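Local coordinates for protein acyl-coenzyme A thioesterase PaaI (Escherichia coli, PDB 2FS2) that hydrolyses phenylacetyl-coenzyme A thioesters, with a preference for ring-hydroxylated ones, in the aromatic-degradation pathway for phenylacetate, at residues I115-Q118 against Q119-V123; K5-Q8 against N9-M13. All coordinates share one frame; numbering follows the deposited sequence.

Contact 1: residues I115-Q118 against Q119-V123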
ATOM      1  N   ILE B 115     -15.226   4.969   3.008  1.00 22.39           N
ATOM      2  CA  ILE B 115     -15.995   6.192   2.890  1.00 22.22           C
ATOM      3  C   ILE B 115     -17.082   6.064   1.783  1.00 23.49           C
ATOM      4  O   ILE B 115     -16.779   5.708   0.660  1.00 22.43           O
ATOM      5  CB  ILE B 115     -15.088   7.490   2.635  1.00 23.43           C
ATOM      6  CG1 ILE B 115     -13.960   7.668   3.682  1.00 24.04           C
ATOM      7  CG2 ILE B 115     -15.966   8.799   2.544  1.00 17.07           C
ATOM      8  CD1 ILE B 115     -13.063   8.941   3.444  1.00 23.78           C
ATOM      9  N   VAL B 116     -18.316   6.364   2.158  1.00 20.79           N
ATOM     10  CA  VAL B 116     -19.496   6.127   1.370  1.00 23.40           C
ATOM     11  C   VAL B 116     -20.237   7.449   1.338  1.00 22.42           C
ATOM     12  O   VAL B 116     -20.199   8.195   2.349  1.00 21.13           O
ATOM     13  CB  VAL B 116     -20.325   5.020   2.078  1.00 25.04           C
ATOM     14  CG1 VAL B 116     -21.699   4.975   1.630  1.00 27.33           C
ATOM     15  CG2 VAL B 116     -19.673   3.567   1.825  1.00 23.25           C
ATOM     16  N   ASN B 117     -20.839   7.792   0.186  1.00 22.18           N
ATOM     17  CA  ASN B 117     -21.609   9.015   0.124  1.00 21.35           C
ATOM     18  C   ASN B 117     -23.076   8.782   0.392  1.00 21.34           C
ATOM     19  O   ASN B 117     -23.493   7.664   0.746  1.00 19.81           O
ATOM     20  CB  ASN B 117     -21.403   9.733  -1.185  1.00 20.42           C
ATOM     21  CG  ASN B 117     -22.093   9.015  -2.338  1.00 23.03           C
ATOM     22  OD1 ASN B 117     -22.941   8.133  -2.156  1.00 23.44           O
ATOM     23  ND2 ASN B 117     -21.714   9.373  -3.518  1.00 26.68           N
ATOM     24  N   GLN B 118     -23.889   9.850   0.268  1.00 22.94           N
ATOM     25  CA  GLN B 118     -25.298   9.704   0.609  1.00 25.72           C
ATOM     26  C   GLN B 118     -26.039   8.768  -0.423  1.00 27.62           C
ATOM     27  O   GLN B 118     -27.087   8.191  -0.125  1.00 30.54           O
ATOM     28  CB  GLN B 118     -25.984  11.101   0.749  1.00 26.59           C
ATOM     29  CG  GLN B 118     -26.138  11.707  -0.670  1.00 27.21           C
ATOM     30  CD  GLN B 118     -24.917  12.470  -1.118  1.00 31.32           C
ATOM     31  OE1 GLN B 118     -23.778  12.357  -0.564  1.00 31.09           O
ATOM     32  NE2 GLN B 118     -25.116  13.257  -2.133  1.00 35.70           N
ATOM     33  N   GLN B 119     -25.504   8.537  -1.600  1.00 27.55           N
ATOM     34  CA  GLN B 119     -26.173   7.567  -2.496  1.00 27.59           C
ATOM     35  C   GLN B 119     -25.738   6.141  -2.172  1.00 28.01           C
ATOM     36  O   GLN B 119     -25.989   5.200  -2.962  1.00 28.26           O
ATOM     37  CB  GLN B 119     -25.812   7.865  -3.966  1.00 26.48           C
ATOM     38  CG  GLN B 119     -26.495   9.146  -4.541  1.00 35.96           C
ATOM     39  CD  GLN B 119     -28.086   9.022  -4.504  1.00 49.64           C
ATOM     40  OE1 GLN B 119     -28.689   8.201  -5.288  1.00 53.15           O
ATOM     41  NE2 GLN B 119     -28.750   9.780  -3.557  1.00 49.05           N
ATOM     42  N   GLN B 120     -24.991   5.960  -1.077  1.00 27.10           N
ATOM     43  CA  GLN B 120     -24.386   4.662  -0.765  1.00 26.63           C
ATOM     44  C   GLN B 120     -23.357   4.215  -1.804  1.00 24.75           C
ATOM     45  O   GLN B 120     -23.175   3.048  -2.018  1.00 26.21           O
ATOM     46  CB  GLN B 120     -25.477   3.607  -0.641  1.00 28.76           C
ATOM     47  CG  GLN B 120     -25.513   2.743   0.665  1.00 39.29           C
ATOM     48  CD  GLN B 120     -25.321   3.569   1.958  1.00 46.74           C
ATOM     49  OE1 GLN B 120     -25.889   4.700   2.071  1.00 42.83           O
ATOM     50  NE2 GLN B 120     -24.504   3.014   2.944  1.00 45.98           N
ATOM     51  N   LYS B 121     -22.680   5.139  -2.437  1.00 24.33           N
ATOM     52  CA  LYS B 121     -21.616   4.776  -3.328  1.00 26.49           C
ATOM     53  C   LYS B 121     -20.286   4.955  -2.565  1.00 25.13           C
ATOM     54  O   LYS B 121     -20.064   5.921  -1.888  1.00 23.35           O
ATOM     55  CB  LYS B 121     -21.724   5.635  -4.638  1.00 26.80           C
ATOM     56  CG  LYS B 121     -23.104   5.627  -5.278  1.00 29.54           C
ATOM     57  CD  LYS B 121     -23.286   4.650  -6.535  1.00 42.90           C
ATOM     58  CE  LYS B 121     -23.453   5.395  -7.947  1.00 51.90           C
ATOM     59  NZ  LYS B 121     -23.107   4.579  -9.236  1.00 53.79           N
ATOM     60  N   THR B 122     -19.410   3.973  -2.639  1.00 25.89           N
ATOM     61  CA  THR B 122     -17.988   4.161  -2.227  1.00 23.98           C
ATOM     62  C   THR B 122     -17.168   5.230  -2.852  1.00 22.39           C
ATOM     63  O   THR B 122     -16.899   5.229  -4.034  1.00 23.75           O
ATOM     64  CB  THR B 122     -17.239   2.883  -2.403  1.00 24.90           C
ATOM     65  OG1 THR B 122     -18.121   1.833  -1.962  1.00 26.55           O
ATOM     66  CG2 THR B 122     -16.101   2.892  -1.327  1.00 24.51           C
ATOM     67  N   VAL B 123     -16.695   6.135  -2.012  1.00 19.99           N
ATOM     68  CA  VAL B 123     -15.834   7.164  -2.418  1.00 19.05           C
ATOM     69  C   VAL B 123     -14.359   6.755  -2.326  1.00 20.30           C
ATOM     70  O   VAL B 123     -13.544   7.176  -3.180  1.00 20.91           O
ATOM     71  CB  VAL B 123     -16.149   8.362  -1.528  1.00 22.32           C
ATOM     72  CG1 VAL B 123     -15.057   9.394  -1.545  1.00 24.23           C
ATOM     73  CG2 VAL B 123     -17.577   8.941  -1.924  1.00 20.21           C
TER
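N117 and Q119 meet at the tip of a beta hairpin, the reversal between strands 108-116 and 122-132 of the hotdog sheet. A type I turn runs from N117 to Q120, closed by Q120 N on N117 O at 2.9 Å. Q120 has positive phi (64°), and with K121 it forms a G1 bulge opposite N117, whose N donates to K121 O at 2.9 Å. Inside the loop the N117 carboxamide folds over the turn. Its CG sits between backbone N and carbonyl carbon (chi1 72°), which brings OD1 in front of two amides. K121 N reaches N117 OD1 at 3.0 Å with a straight N-H (167°), coming from above the plane of the amide. Q119 N adds a short but weak, bent bond to N117 OD1 at 2.7 Å, as in an Asx turn. With an alanine here, the K121 amide would probably lose its side-chain acceptor and the Q119 amide its weaker one, leaving the turn less firmly fixed. Behind the turn the strands are in antiparallel register: V116 and T122 form a non-hydrogen-bonded pair, and V123 N bonds I115 O at 2.7 Å. The buried side chains of V123 and I115 cross obliquely, V123 packing on L57 and I115 on L60 and A61 of helix 54-70. Q118 OE1 accepts T94 N, and Q118 NE2 bonds D93 OD1. On the face of V116 and T122, T122 OG1 bonds E114. V116 CG1, anti to its own backbone N, rests against Q120 CA at 3.6 Å and Q120 NE2 at 3.7 Å.

Contact 2: residues K5-Q8 against N9-M13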
ATOM      1  N   LYS B   5     -17.452   2.473  26.833  1.00 31.67           N
ATOM      2  CA  LYS B   5     -16.103   2.903  27.149  1.00 31.75           C
ATOM      3  C   LYS B   5     -15.597   3.513  25.865  1.00 29.23           C
ATOM      4  O   LYS B   5     -14.927   4.553  25.867  1.00 27.78           O
ATOM      5  CB  LYS B   5     -15.260   1.703  27.522  1.00 33.34           C
ATOM      6  CG  LYS B   5     -15.635   1.067  28.935  1.00 39.62           C
ATOM      7  CD  LYS B   5     -14.567  -0.109  29.308  1.00 50.52           C
ATOM      8  CE  LYS B   5     -14.982  -1.054  30.460  1.00 54.03           C
ATOM      9  NZ  LYS B   5     -16.319  -1.779  30.277  1.00 61.44           N
ATOM     10  N   ALA B   6     -15.972   2.869  24.748  1.00 26.41           N
ATOM     11  CA  ALA B   6     -15.497   3.373  23.456  1.00 23.68           C
ATOM     12  C   ALA B   6     -16.006   4.793  23.312  1.00 21.75           C
ATOM     13  O   ALA B   6     -15.291   5.637  22.872  1.00 22.32           O
ATOM     14  CB  ALA B   6     -16.001   2.505  22.308  1.00 23.97           C
ATOM     15  N   TRP B   7     -17.233   5.077  23.698  1.00 21.36           N
ATOM     16  CA  TRP B   7     -17.727   6.427  23.500  1.00 22.95           C
ATOM     17  C   TRP B   7     -17.141   7.437  24.450  1.00 22.63           C
ATOM     18  O   TRP B   7     -16.997   8.629  24.119  1.00 23.83           O
ATOM     19  CB  TRP B   7     -19.235   6.427  23.749  1.00 23.91           C
ATOM     20  CG  TRP B   7     -20.115   6.270  22.522  1.00 21.61           C
ATOM     21  CD1 TRP B   7     -20.827   5.195  22.182  1.00 21.88           C
ATOM     22  CD2 TRP B   7     -20.341   7.254  21.479  1.00 16.22           C
ATOM     23  NE1 TRP B   7     -21.481   5.432  20.990  1.00 17.08           N
ATOM     24  CE2 TRP B   7     -21.196   6.700  20.572  1.00 15.70           C
ATOM     25  CE3 TRP B   7     -19.872   8.555  21.247  1.00 20.32           C
ATOM     26  CZ2 TRP B   7     -21.677   7.399  19.471  1.00 20.32           C
ATOM     27  CZ3 TRP B   7     -20.371   9.278  20.152  1.00 15.01           C
ATOM     28  CH2 TRP B   7     -21.278   8.693  19.311  1.00 16.90           C
ATOM     29  N   GLN B   8     -16.855   7.021  25.665  1.00 25.36           N
ATOM     30  CA  GLN B   8     -16.111   7.936  26.609  1.00 27.22           C
ATOM     31  C   GLN B   8     -14.786   8.339  26.040  1.00 27.00           C
ATOM     32  O   GLN B   8     -14.420   9.493  26.049  1.00 26.88           O
ATOM     33  CB  GLN B   8     -15.830   7.227  27.954  1.00 28.42           C
ATOM     34  CG  GLN B   8     -17.099   6.874  28.664  1.00 33.99           C
ATOM     35  CD  GLN B   8     -16.856   6.486  30.067  1.00 44.99           C
ATOM     36  OE1 GLN B   8     -17.265   7.224  30.966  1.00 56.10           O
ATOM     37  NE2 GLN B   8     -16.194   5.356  30.297  1.00 46.78           N
ATOM     38  N   ASN B   9     -14.039   7.352  25.519  1.00 26.82           N
ATOM     39  CA  ASN B   9     -12.789   7.697  24.837  1.00 26.86           C
ATOM     40  C   ASN B   9     -12.974   8.653  23.709  1.00 27.79           C
ATOM     41  O   ASN B   9     -12.223   9.635  23.597  1.00 27.36           O
ATOM     42  CB  ASN B   9     -12.086   6.407  24.363  1.00 26.21           C
ATOM     43  CG  ASN B   9     -11.671   5.545  25.555  1.00 29.57           C
ATOM     44  OD1 ASN B   9     -11.142   6.074  26.491  1.00 30.59           O
ATOM     45  ND2 ASN B   9     -12.016   4.276  25.568  1.00 31.35           N
ATOM     46  N   ALA B  10     -13.990   8.384  22.865  1.00 27.91           N
ATOM     47  CA  ALA B  10     -14.235   9.265  21.764  1.00 28.26           C
ATOM     48  C   ALA B  10     -14.666  10.635  22.188  1.00 29.90           C
ATOM     49  O   ALA B  10     -14.218  11.600  21.506  1.00 30.28           O
ATOM     50  CB  ALA B  10     -15.238   8.694  20.731  1.00 27.83           C
ATOM     51  N   HIS B  11     -15.536  10.762  23.231  1.00 31.23           N
ATOM     52  CA  HIS B  11     -15.877  12.115  23.715  1.00 31.93           C
ATOM     53  C   HIS B  11     -14.647  12.883  24.235  1.00 32.91           C
ATOM     54  O   HIS B  11     -14.515  14.056  23.990  1.00 34.57           O
ATOM     55  CB  HIS B  11     -16.971  12.113  24.806  1.00 32.76           C
ATOM     56  CG  HIS B  11     -18.339  11.817  24.265  1.00 32.84           C
ATOM     57  ND1 HIS B  11     -19.239  11.020  24.924  1.00 32.11           N
ATOM     58  CD2 HIS B  11     -18.902  12.114  23.065  1.00 31.42           C
ATOM     59  CE1 HIS B  11     -20.325  10.878  24.181  1.00 33.80           C
ATOM     60  NE2 HIS B  11     -20.137  11.528  23.046  1.00 33.22           N
ATOM     61  N   ALA B  12     -13.755  12.213  24.965  1.00 34.03           N
ATOM     62  CA  ALA B  12     -12.510  12.830  25.455  1.00 33.50           C
ATOM     63  C   ALA B  12     -11.660  13.329  24.322  1.00 34.45           C
ATOM     64  O   ALA B  12     -11.208  14.477  24.365  1.00 36.01           O
ATOM     65  CB  ALA B  12     -11.711  11.831  26.300  1.00 32.50           C
HETATM   66  N   MSE B  13     -11.457  12.505  23.289  1.00 33.93           N
HETATM   67  CA  MSE B  13     -10.661  12.962  22.160  1.00 35.90           C
HETATM   68  C   MSE B  13     -11.274  14.041  21.339  1.00 35.72           C
HETATM   69  O   MSE B  13     -10.565  14.852  20.770  1.00 35.75           O
HETATM   70  CB  MSE B  13     -10.409  11.824  21.187  1.00 35.36           C
HETATM   71  CG  MSE B  13      -9.251  11.007  21.647  1.00 47.99           C
HETATM   72 SE   MSE B  13      -9.248   9.392  20.495  1.00 66.64          SE
HETATM   73  CE  MSE B  13      -9.813   8.045  21.829  1.00 64.82           C
TER
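W7 O accepts H11 N at 2.7 Å, the shortest of four successive i to i+4 backbone bonds that bind K5, A6, W7 and Q8 to N9, A10, H11 and A12. The same oxygen lies over one face of the H11 imidazole, W7 O being 3.5 Å from H11 CG. The H11 ring gets there because CG stands beside the backbone N (chi1 -73°), and it slants across the six-membered ring of W7. Their planes are inclined by 36°, and H11 NE2 approaches W7 CE3 at 3.5 Å. All of this belongs to the N-terminal helix 2-15, which packs on strand 26-31 and helix 54-70 of the hotdog fold: W7 meets I27 and M30 of the strand, while the buried A6 and A10 touch M30, and A10 also meets Y67 of helix 54-70. Half a turn earlier, K5 O takes the backbone N-H of N9, with N9 N to K5 O at 3.0 Å, almost straight at 176°. The N9 amide curls back over that carbonyl, its ND2 only 2.9 Å from K5 O but at too poor an angle for a bond; ND2 donates instead to S71 O in the loop after helix 54-70.

Overall arrangement
Contact 2 comes first along the chain, within helix 2-15, and contact 1 near the end, where strand 108-116 turns into strand 122-132. Their centres are 26 Å apart, on opposite sides of the chain's centre, and about 17 Å separates their nearest atoms, so they do not touch. Both meet helix 54-70, the central helix of the hotdog fold, but at different parts of it. Strand 26-31, on which contact 2 packs, belongs to the same antiparallel sheet as the hairpin strands. Neither contact is touched by another subunit of the homotetramer. Each is a local contact within one continuous stretch: a hairpin tip and a length of the N-terminal helix.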